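Local atomic coordinates of pseudoalteromonas arctica PAMC 21717 (Pseudoalteromonas arctica, PDB entry 5YL7), a protein that cleaves peptide bonds as a cold-active, calcium-binding serine protease of the subtilase family, from a psychrophilic bacterium. Residues A[9-12]-A[13-16]; A[98-101]-A[102-106]; A[1-5]-A[6-10]. All coordinates share one frame; numbering follows the deposited sequence.

Contact 1: residues A[9-12]-A[13-16]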
# COMPACT_ATOMS: atom_id res chain seq x y z
N ASP A 9 -6.65 8.49 -17.45
CA ASP A 9 -8.03 8.22 -17.64
C ASP A 9 -8.43 6.78 -17.37
O ASP A 9 -9.59 6.49 -17.00
CB ASP A 9 -8.50 8.58 -19.11
CG ASP A 9 -8.65 10.07 -19.32
OD1 ASP A 9 -8.56 10.92 -18.39
OD2 ASP A 9 -8.76 10.38 -20.53
N ASP A 10 -7.50 5.84 -17.52
CA ASP A 10 -7.72 4.45 -17.17
C ASP A 10 -7.74 4.23 -15.62
O ASP A 10 -8.25 3.20 -15.18
CB ASP A 10 -6.63 3.52 -17.80
CG ASP A 10 -6.70 3.40 -19.33
OD1 ASP A 10 -7.84 3.50 -19.81
OD2 ASP A 10 -5.64 3.28 -19.95
N GLN A 11 -7.21 5.19 -14.89
CA GLN A 11 -7.16 5.08 -13.43
C GLN A 11 -8.43 5.66 -12.83
O GLN A 11 -8.49 6.61 -12.11
CB GLN A 11 -5.90 5.82 -12.90
CG GLN A 11 -4.63 5.12 -13.36
CD GLN A 11 -3.39 5.73 -12.82
OE1 GLN A 11 -3.02 6.87 -13.12
NE2 GLN A 11 -2.71 4.98 -11.92
N TRP A 12 -9.53 4.90 -13.12
CA TRP A 12 -10.88 5.28 -12.67
C TRP A 12 -10.95 5.53 -11.17
O TRP A 12 -11.74 6.32 -10.65
CB TRP A 12 -11.90 4.18 -13.06
CG TRP A 12 -11.57 2.82 -12.56
CD1 TRP A 12 -10.92 1.84 -13.17
CD2 TRP A 12 -11.88 2.31 -11.23
NE1 TRP A 12 -10.74 0.77 -12.35
CE2 TRP A 12 -11.32 1.04 -11.14
CE3 TRP A 12 -12.57 2.80 -10.12
CZ2 TRP A 12 -11.39 0.26 -9.96
CZ3 TRP A 12 -12.62 2.02 -8.97
CH2 TRP A 12 -12.06 0.78 -8.90
N HIS A 13 -10.10 4.74 -10.48
CA HIS A 13 -10.03 4.72 -9.05
C HIS A 13 -9.55 6.03 -8.42
O HIS A 13 -9.69 6.26 -7.24
CB HIS A 13 -9.23 3.52 -8.58
CG HIS A 13 -8.02 3.25 -9.40
ND1 HIS A 13 -6.78 3.78 -9.06
CD2 HIS A 13 -7.84 2.57 -10.59
CE1 HIS A 13 -5.94 3.42 -10.06
NE2 HIS A 13 -6.52 2.68 -10.99
N TYR A 14 -9.00 6.95 -9.21
CA TYR A 14 -8.63 8.26 -8.77
C TYR A 14 -9.68 9.32 -8.90
O TYR A 14 -9.61 10.32 -8.20
CB TYR A 14 -7.38 8.75 -9.51
CG TYR A 14 -6.07 7.96 -9.27
CD1 TYR A 14 -5.94 7.06 -8.22
CD2 TYR A 14 -5.01 8.16 -10.13
CE1 TYR A 14 -4.74 6.41 -8.04
CE2 TYR A 14 -3.83 7.53 -9.94
CZ TYR A 14 -3.67 6.66 -8.88
OH TYR A 14 -2.45 5.98 -8.66
N TYR A 15 -10.64 9.11 -9.80
CA TYR A 15 -11.51 10.26 -10.15
C TYR A 15 -12.95 9.91 -10.47
O TYR A 15 -13.75 10.90 -10.50
CB TYR A 15 -10.94 10.98 -11.40
CG TYR A 15 -11.04 10.22 -12.68
CD1 TYR A 15 -12.16 10.34 -13.48
CD2 TYR A 15 -10.04 9.40 -13.16
CE1 TYR A 15 -12.30 9.70 -14.62
CE2 TYR A 15 -10.11 8.68 -14.28
CZ TYR A 15 -11.32 8.80 -15.09
OH TYR A 15 -11.50 8.09 -16.21
N GLU A 16 -13.34 8.71 -10.76
CA GLU A 16 -14.81 8.48 -11.12
C GLU A 16 -15.66 8.66 -9.88
O GLU A 16 -15.28 8.42 -8.75
CB GLU A 16 -15.00 7.09 -11.66
CG GLU A 16 -14.58 6.96 -13.05
CD GLU A 16 -14.99 5.67 -13.71
OE1 GLU A 16 -15.41 4.71 -13.06
OE2 GLU A 16 -14.85 5.57 -14.97
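The indole of Trp12 lies over the beginning of the next residue's side chain: His13 CB sits 3.7 Å from the centroid of the six-membered ring, only 10° off its normal, a CH-pi contact over the face. The imidazole of His13 turns its edge to the five-membered ring, a T-shaped pair with centroids 4.9 Å apart and planes at 88°. Both residues place CG between the backbone N and the carbonyl carbon, which brings these consecutive side chains together. At the base of the indole, the Glu16 carboxylate comes up to Trp12 CB, with Glu16 CD 3.5 Å away, while OE2 forms a salt bridge with Arg226.

Gln11 and Tyr14 run side by side in the same direction, with Gln11 CB placed off-centre over the phenol ring and Gln11 OE1 3.3 Å from Tyr14 CE2. Both polar ends reach Ala119: Gln11 OE1 accepts from its N, and Tyr14 OH bonds its O. Gln11 NE2 is bound to Leu259 O, so partners at both ends of the amide fix its rotation.

Tyr15 folds back along the turn, and its OH donates to Asp9 O over 2.6 Å, in the carbonyl plane and on a lone pair. The backbone winds with it: Gln11 centres an inverse gamma turn, and Trp12 O accepts from both Tyr15 N and Glu16 N, the latter bond being nearly straight (170°).

The short helix 12-15 packs against several elements of the subtilase fold. Trp12 and His13 rest on Pro245 of strand 242-245. His13 also touches Val258 of strand 258-263, its NE2 hydrogen-bonded to Leu259 N and its ND1 to His286 NE2 of helix 280-297, and Tyr14 and Tyr15 pack on helix 23-27.

Contact 2: residues A[98-101]-A[102-106]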
# COMPACT_ATOMS: atom_id res chain seq x y z
N SER A 98 5.00 -11.61 -8.67
CA SER A 98 3.91 -10.68 -8.42
C SER A 98 4.19 -9.24 -8.78
O SER A 98 3.31 -8.45 -9.08
CB SER A 98 3.49 -10.69 -6.92
OG SER A 98 4.49 -10.18 -6.09
N TRP A 99 5.46 -8.85 -8.63
CA TRP A 99 5.85 -7.41 -8.70
C TRP A 99 4.92 -6.55 -7.85
O TRP A 99 4.67 -5.40 -8.12
CB TRP A 99 5.95 -6.88 -10.11
CG TRP A 99 6.71 -7.81 -10.97
CD1 TRP A 99 6.25 -8.53 -12.06
CD2 TRP A 99 8.08 -8.21 -10.80
NE1 TRP A 99 7.24 -9.33 -12.57
CE2 TRP A 99 8.38 -9.17 -11.83
CE3 TRP A 99 9.12 -7.86 -9.93
CZ2 TRP A 99 9.61 -9.81 -11.88
CZ3 TRP A 99 10.29 -8.52 -9.97
CH2 TRP A 99 10.55 -9.49 -10.99
N HIS A 100 4.50 -7.14 -6.67
CA HIS A 100 3.43 -6.52 -5.91
C HIS A 100 3.86 -5.17 -5.36
O HIS A 100 3.08 -4.20 -5.40
CB HIS A 100 3.02 -7.56 -4.82
CG HIS A 100 1.86 -7.18 -4.03
ND1 HIS A 100 1.95 -6.55 -2.84
CD2 HIS A 100 0.54 -7.49 -4.19
CE1 HIS A 100 0.77 -6.52 -2.28
NE2 HIS A 100 -0.08 -7.07 -3.04
N GLY A 101 5.09 -5.12 -4.84
CA GLY A 101 5.55 -3.90 -4.28
C GLY A 101 5.76 -2.74 -5.28
O GLY A 101 5.63 -1.58 -4.91
N THR A 102 6.00 -3.08 -6.53
CA THR A 102 6.13 -2.06 -7.59
C THR A 102 4.78 -1.47 -7.92
O THR A 102 4.64 -0.27 -8.07
CB THR A 102 6.72 -2.71 -8.81
OG1 THR A 102 8.08 -3.19 -8.53
CG2 THR A 102 6.82 -1.72 -10.00
N HIS A 103 3.74 -2.32 -7.91
CA HIS A 103 2.37 -1.89 -8.15
C HIS A 103 1.90 -0.99 -7.04
O HIS A 103 1.42 0.15 -7.22
CB HIS A 103 1.51 -3.11 -8.41
CG HIS A 103 0.17 -2.84 -9.01
ND1 HIS A 103 -0.87 -2.34 -8.28
CD2 HIS A 103 -0.23 -2.95 -10.29
CE1 HIS A 103 -1.89 -2.16 -9.13
NE2 HIS A 103 -1.53 -2.55 -10.35
N VAL A 104 2.06 -1.46 -5.80
CA VAL A 104 1.66 -0.69 -4.61
C VAL A 104 2.41 0.61 -4.52
O VAL A 104 1.79 1.67 -4.27
CB VAL A 104 1.88 -1.58 -3.34
CG1 VAL A 104 1.71 -0.78 -2.08
CG2 VAL A 104 0.91 -2.73 -3.34
N ALA A 105 3.72 0.59 -4.70
CA ALA A 105 4.45 1.85 -4.63
C ALA A 105 3.98 2.88 -5.67
O ALA A 105 4.01 4.07 -5.38
CB ALA A 105 5.96 1.62 -4.73
N GLY A 106 3.66 2.38 -6.88
CA GLY A 106 3.14 3.30 -7.89
C GLY A 106 1.81 3.93 -7.56
O GLY A 106 1.58 5.10 -7.88
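His100 and Val104 touch one turn apart at the start of helix 100-109, which carries His100 of a probable Ser-His-Asp catalytic triad, as in other subtilases. Trp99 occupies the N-cap position, and just ahead of it Ser98 forms an ST turn, its OG accepting from His100 N at 3.1 Å.

Backbone hydrogen bonds of the i to i+4 kind wind the helix: His103 N to Trp99 O, Val104 N to His100 O and Ala105 N to Gly101 O. The middle one, 3.0 Å from Val104 N to His100 O, is the straightest of the three at 174°, and Thr102 N adds a weak bond to Trp99 O.

A CH-pi contact joins His100 and Val104. Val104 CG2 lies over a face of the imidazole, 4.2 Å from the ring centroid and 27° off the normal. The His100 ring, its CG anti to the backbone N (chi1 -174°), stands where this methyl can cover it. Val104 CG2 also comes within 3.3 Å of the carbonyl O of His100, and Met282 of helix 280-297 touches both residues.

Polar ends are engaged by other parts of the chain. His100 ND1 bonds Asp41 OD1 and its NE2 bonds Ser281 OG, consistent with the charge relay of a subtilase triad; Trp99 NE1 is held by Gly265 O and His103 NE2 by Gly275 O.

Contact 3: residues A[1-5]-A[6-10]. With CA (calcium ion), chain C.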
# COMPACT_ATOMS: atom_id res chain seq x y z
N SER A 1 -6.90 19.65 -10.03
CA SER A 1 -6.09 19.52 -11.19
C SER A 1 -6.08 18.17 -11.75
O SER A 1 -6.31 17.20 -10.98
CB SER A 1 -4.68 19.93 -10.91
OG SER A 1 -4.13 19.25 -9.82
N THR A 2 -5.86 17.95 -13.01
CA THR A 2 -5.83 16.67 -13.68
C THR A 2 -4.46 16.54 -14.26
O THR A 2 -4.06 17.37 -15.07
CB THR A 2 -6.88 16.59 -14.86
OG1 THR A 2 -8.20 16.76 -14.26
CG2 THR A 2 -6.84 15.30 -15.54
N PRO A 3 -3.68 15.52 -13.95
CA PRO A 3 -2.41 15.38 -14.58
C PRO A 3 -2.43 14.98 -16.03
O PRO A 3 -3.40 14.49 -16.49
CB PRO A 3 -1.69 14.42 -13.70
CG PRO A 3 -2.73 13.58 -13.18
CD PRO A 3 -3.97 14.46 -12.97
N ASN A 4 -1.27 15.15 -16.63
CA ASN A 4 -1.15 14.86 -18.03
C ASN A 4 -0.73 13.46 -18.45
O ASN A 4 -0.66 13.06 -19.58
CB ASN A 4 -0.17 15.88 -18.68
CG ASN A 4 1.24 15.59 -18.39
OD1 ASN A 4 1.66 14.56 -17.85
ND2 ASN A 4 2.12 16.44 -18.97
N ASP A 5 -0.64 12.57 -17.41
CA ASP A 5 -0.19 11.23 -17.71
C ASP A 5 -1.18 10.50 -18.62
O ASP A 5 -2.37 10.52 -18.32
CB ASP A 5 0.04 10.49 -16.37
CG ASP A 5 0.96 11.26 -15.46
OD1 ASP A 5 0.49 12.24 -14.89
OD2 ASP A 5 2.17 10.97 -15.35
N PRO A 6 -0.70 9.81 -19.66
CA PRO A 6 -1.62 9.32 -20.66
C PRO A 6 -2.51 8.21 -20.18
O PRO A 6 -3.57 7.97 -20.75
CB PRO A 6 -0.71 8.86 -21.79
CG PRO A 6 0.66 8.67 -21.07
CD PRO A 6 0.73 9.72 -20.07
N ARG A 7 -2.11 7.45 -19.15
CA ARG A 7 -2.98 6.44 -18.58
C ARG A 7 -3.87 6.92 -17.44
O ARG A 7 -4.62 6.10 -16.87
CB ARG A 7 -2.16 5.22 -18.14
CG ARG A 7 -1.37 4.59 -19.23
CD ARG A 7 -2.17 4.02 -20.31
NE ARG A 7 -2.94 2.88 -19.92
CZ ARG A 7 -2.55 1.65 -19.85
NH1 ARG A 7 -1.30 1.27 -20.05
NH2 ARG A 7 -3.44 0.70 -19.49
N PHE A 8 -3.85 8.17 -17.06
CA PHE A 8 -4.71 8.70 -16.00
C PHE A 8 -6.13 8.37 -16.22
O PHE A 8 -6.83 7.96 -15.29
CB PHE A 8 -4.52 10.19 -15.83
CG PHE A 8 -5.40 10.78 -14.78
CD1 PHE A 8 -5.16 10.63 -13.42
CD2 PHE A 8 -6.55 11.44 -15.18
CE1 PHE A 8 -6.06 11.17 -12.52
CE2 PHE A 8 -7.41 11.96 -14.29
CZ PHE A 8 -7.19 11.83 -12.97
N ASP A 9 -6.65 8.49 -17.45
CA ASP A 9 -8.03 8.22 -17.64
C ASP A 9 -8.43 6.78 -17.37
O ASP A 9 -9.59 6.49 -17.00
CB ASP A 9 -8.50 8.58 -19.11
CG ASP A 9 -8.65 10.07 -19.32
OD1 ASP A 9 -8.56 10.92 -18.39
OD2 ASP A 9 -8.76 10.38 -20.53
N ASP A 10 -7.50 5.84 -17.52
CA ASP A 10 -7.72 4.45 -17.17
C ASP A 10 -7.74 4.23 -15.62
O ASP A 10 -8.25 3.20 -15.18
CB ASP A 10 -6.63 3.52 -17.80
CG ASP A 10 -6.70 3.40 -19.33
OD1 ASP A 10 -7.84 3.50 -19.81
OD2 ASP A 10 -5.64 3.28 -19.95
CA CA C . 3.62 9.16 -14.95
O HOH W 1 -5.07 10.62 -19.20
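A type I beta turn from Asp5 to Phe8 bends the N-terminal arm of this subtilase beside a calcium site and leads into a 3-10 segment.

Metal coordination comes through one carboxylate oxygen: Asp5 OD2 binds the calcium ion at 2.4 Å. Asp49, Val111, Asn114, Glu116 and Val118 also coordinate the ion, so the arm is tied to Asp49 and to the loop 111-118. The second oxygen, OD1, accepts from Asn113 N, which fixes how the carboxylate is turned toward the metal.

Hydrogen bonds close the turn. Phe8 N donates to Asp5 O over 3.0 Å with an angle of 162° at the hydrogen. A water lies 2.8 Å from the same Asp5 O and accepts from Asp9 N, bridging the two and extending the link by one residue.

Apolar contacts gather round the Phe8 ring. The trans chi1 of Phe8 (179°) swings the ring back across the arm to meet Pro3 and Thr2. Pro3 CD stands over one face, 4.0 Å from the centroid and 14° off the normal, a CH-pi contact; Trp27 of helix 23-27 touches both Pro3 and Phe8.

Arg7 and Asp10 form a salt bridge within 6-10, where Arg7 NE donates to Asp10 OD2 at 2.7 Å, in the guanidinium plane and on the oxygen's anti lone pair.

How the contacts relate
Contacts 3 and 1 are successive pieces of one N-terminal arm: they share Asp9 and Asp10, and their centres are about 8 Å apart. Phe8 joins them, with Tyr14 CD2 at 4.0 Å from Phe8 CE1, while Tyr15 CE2 comes 3.5 Å from Phe8 O. Contact 2 lies deeper, its centre about 8 Å from that of the chain against about 17 Å and 21 Å for contacts 1 and 3. It holds the probable catalytic histidine, and contact 1 just reaches its helix, Tyr14 OH being 4.2 Å from Gly106 O. Contact 3 stays about 10 Å from contact 2 at the nearest atoms; its calcium ion is 18.1 Å from His100 CA.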